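Local coordinates for protein phosphoheptose isomerase (Neisseria gonorrhoeae, PDB 5I01) that isomerises sedoheptulose 7-phosphate to D-glycero-D-manno-heptose 7-phosphate as a zinc-binding homotetramer of the SIS family, the first step of heptose biosynthesis, at residues Glu37-Cys42 / Gly47-Cys52. The protein carries 1 engineered substitution. Numbering follows the deposited sequence.
Sequences ELMLQC and GKILAC
Gly47 N donates a hydrogen bond to Cys42 O across 2.8 Å, and this single bond ties the end of a helix to the approach of a strand. It is bent, with an N-H...O angle of 140°, and closes the loop back onto the helix end. Cys42 O belongs to the last turn of helix 29-44, so the bond links this end of the helix to the loop that follows it. Lys48 contributes backbone here: the sulfur of Cys42, held anti to its own N (chi1 160°), reaches the backbone of Lys48, with SG 3.5 Å from Lys48 O and close to Lys48 N. The lysine's long chain leaves on the other side, where its ammonium forms a salt bridge with Asp116 and a hydrogen bond to Leu111 O. Ile49 points its side chain toward the helix, and its CG1 lies 4.2 Å from CG of Met39, an apolar contact one helical turn before Cys42. Phe64 of helix 56-69 touches both Met39 and Ile49, while Met187 and Ile191 of helix 173-193 close on the methionine. Backbone bonds between Ile49 and Val82 and between Leu50 and Val119 set the strand between parallel strands 81-83 and 117-122. Such a helix, turning through a short loop into an inner strand of the parallel sheet and packing against it, is an alpha-beta connection of the three-layered alpha/beta/alpha sandwich of SIS domains.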
ATOM      1  N   GLU A  37       3.433   5.773 -28.110  1.00 40.48           N
ATOM      2  CA  GLU A  37       3.026   6.982 -28.844  1.00 42.16           C
ATOM      3  C   GLU A  37       1.775   7.592 -28.224  1.00 41.07           C
ATOM      4  O   GLU A  37       1.720   8.799 -27.994  1.00 38.34           O
ATOM      5  CB  GLU A  37       2.795   6.679 -30.341  1.00 45.03           C
ATOM      6  CG  GLU A  37       4.088   6.557 -31.153  1.00 48.66           C
ATOM      7  CD  GLU A  37       3.900   6.094 -32.604  1.00 52.73           C
ATOM      8  OE1 GLU A  37       2.823   5.555 -32.962  1.00 54.25           O
ATOM      9  OE2 GLU A  37       4.858   6.261 -33.401  1.00 52.74           O
ATOM     10  N   LEU A  38       0.788   6.743 -27.937  1.00 40.93           N
ATOM     11  CA  LEU A  38      -0.445   7.171 -27.271  1.00 42.16           C
ATOM     12  C   LEU A  38      -0.214   7.806 -25.889  1.00 40.98           C
ATOM     13  O   LEU A  38      -0.873   8.784 -25.541  1.00 42.64           O
ATOM     14  CB  LEU A  38      -1.409   5.988 -27.139  1.00 43.58           C
ATOM     15  CG  LEU A  38      -2.746   6.277 -26.454  1.00 44.90           C
ATOM     16  CD1 LEU A  38      -3.450   7.460 -27.107  1.00 45.70           C
ATOM     17  CD2 LEU A  38      -3.622   5.037 -26.482  1.00 45.16           C
ATOM     18  N   MET A  39       0.702   7.242 -25.107  1.00 39.51           N
ATOM     19  CA  MET A  39       1.055   7.813 -23.799  1.00 39.78           C
ATOM     20  C   MET A  39       1.810   9.157 -23.917  1.00 39.05           C
ATOM     21  O   MET A  39       1.600  10.046 -23.096  1.00 38.23           O
ATOM     22  CB  MET A  39       1.850   6.803 -22.950  1.00 39.75           C
ATOM     23  CG  MET A  39       1.001   5.669 -22.386  1.00 40.15           C
ATOM     24  SD  MET A  39       1.881   4.589 -21.231  1.00 41.43           S
ATOM     25  CE  MET A  39       2.985   3.787 -22.374  1.00 43.43           C
ATOM     26  N   LEU A  40       2.671   9.295 -24.928  1.00 38.73           N
ATOM     27  CA  LEU A  40       3.354  10.567 -25.232  1.00 38.91           C
ATOM     28  C   LEU A  40       2.401  11.688 -25.633  1.00 40.21           C
ATOM     29  O   LEU A  40       2.587  12.828 -25.221  1.00 42.45           O
ATOM     30  CB  LEU A  40       4.364  10.383 -26.362  1.00 38.56           C
ATOM     31  CG  LEU A  40       5.635   9.617 -26.010  1.00 39.22           C
ATOM     32  CD1 LEU A  40       6.256   9.039 -27.282  1.00 40.38           C
ATOM     33  CD2 LEU A  40       6.615  10.503 -25.242  1.00 38.96           C
ATOM     34  N   GLN A  41       1.418  11.360 -26.467  1.00 42.92           N
ATOM     35  CA  GLN A  41       0.360  12.296 -26.877  1.00 46.14           C
ATOM     36  C   GLN A  41      -0.450  12.775 -25.665  1.00 45.89           C
ATOM     37  O   GLN A  41      -0.711  13.975 -25.512  1.00 48.06           O
ATOM     38  CB  GLN A  41      -0.564  11.611 -27.897  1.00 48.40           C
ATOM     39  CG  GLN A  41      -1.703  12.454 -28.461  1.00 51.72           C
ATOM     40  CD  GLN A  41      -2.762  11.612 -29.181  1.00 56.78           C
ATOM     41  OE1 GLN A  41      -3.319  10.652 -28.618  1.00 57.31           O
ATOM     42  NE2 GLN A  41      -3.058  11.976 -30.426  1.00 58.02           N
ATOM     43  N   CYS A  42      -0.844  11.826 -24.816  1.00 42.82           N
ATOM     44  CA  CYS A  42      -1.612  12.120 -23.604  1.00 41.38           C
ATOM     45  C   CYS A  42      -0.853  13.017 -22.631  1.00 40.67           C
ATOM     46  O   CYS A  42      -1.402  14.004 -22.151  1.00 41.92           O
ATOM     47  CB  CYS A  42      -2.023  10.819 -22.909  1.00 42.29           C
ATOM     48  SG  CYS A  42      -2.463  10.988 -21.168  1.00 40.04           S
ATOM     49  N   GLY A  47      -2.248  15.448 -19.899  1.00 51.61           N
ATOM     50  CA  GLY A  47      -3.054  14.327 -19.408  1.00 48.78           C
ATOM     51  C   GLY A  47      -2.276  13.473 -18.413  1.00 46.73           C
ATOM     52  O   GLY A  47      -1.088  13.738 -18.126  1.00 42.39           O
ATOM     53  N   LYS A  48      -2.953  12.448 -17.889  1.00 41.74           N
ATOM     54  CA  LYS A  48      -2.333  11.475 -16.987  1.00 40.16           C
ATOM     55  C   LYS A  48      -2.684  10.038 -17.362  1.00 37.64           C
ATOM     56  O   LYS A  48      -3.647   9.797 -18.081  1.00 35.66           O
ATOM     57  CB  LYS A  48      -2.692  11.778 -15.524  1.00 39.53           C
ATOM     58  CG  LYS A  48      -4.166  11.742 -15.169  1.00 40.04           C
ATOM     59  CD  LYS A  48      -4.375  12.335 -13.771  1.00 40.53           C
ATOM     60  CE  LYS A  48      -5.832  12.379 -13.359  1.00 40.20           C
ATOM     61  NZ  LYS A  48      -6.678  13.132 -14.328  1.00 40.57           N
ATOM     62  N   ILE A  49      -1.861   9.100 -16.887  1.00 35.85           N
ATOM     63  CA  ILE A  49      -2.070   7.671 -17.096  1.00 34.78           C
ATOM     64  C   ILE A  49      -2.474   7.006 -15.779  1.00 33.09           C
ATOM     65  O   ILE A  49      -1.774   7.126 -14.786  1.00 31.10           O
ATOM     66  CB  ILE A  49      -0.804   6.968 -17.650  1.00 35.67           C
ATOM     67  CG1 ILE A  49      -0.313   7.665 -18.931  1.00 37.41           C
ATOM     68  CG2 ILE A  49      -1.085   5.496 -17.936  1.00 35.89           C
ATOM     69  CD1 ILE A  49       0.893   8.538 -18.729  1.00 38.47           C
ATOM     70  N   LEU A  50      -3.607   6.302 -15.794  1.00 32.20           N
ATOM     71  CA  LEU A  50      -4.035   5.450 -14.690  1.00 30.73           C
ATOM     72  C   LEU A  50      -3.702   4.001 -15.031  1.00 29.52           C
ATOM     73  O   LEU A  50      -3.910   3.582 -16.168  1.00 28.29           O
ATOM     74  CB  LEU A  50      -5.534   5.600 -14.461  1.00 31.52           C
ATOM     75  CG  LEU A  50      -6.055   7.034 -14.370  1.00 32.49           C
ATOM     76  CD1 LEU A  50      -7.548   7.009 -14.058  1.00 33.62           C
ATOM     77  CD2 LEU A  50      -5.298   7.831 -13.316  1.00 33.09           C
ATOM     78  N   ALA A  51      -3.182   3.247 -14.058  1.00 27.68           N
ATOM     79  CA  ALA A  51      -2.864   1.826 -14.246  1.00 27.05           C
ATOM     80  C   ALA A  51      -3.619   0.985 -13.233  1.00 27.98           C
ATOM     81  O   ALA A  51      -3.793   1.408 -12.090  1.00 30.19           O
ATOM     82  CB  ALA A  51      -1.375   1.592 -14.113  1.00 26.38           C
ATOM     83  N   CYS A  52      -4.081  -0.191 -13.653  1.00 28.15           N
ATOM     84  CA  CYS A  52      -4.695  -1.140 -12.728  1.00 29.51           C
ATOM     85  C   CYS A  52      -4.521  -2.608 -13.154  1.00 29.41           C
ATOM     86  O   CYS A  52      -4.258  -2.907 -14.327  1.00 29.59           O
ATOM     87  CB  CYS A  52      -6.177  -0.823 -12.553  1.00 29.93           C
ATOM     88  SG  CYS A  52      -7.200  -1.282 -13.964  1.00 33.68           S
TER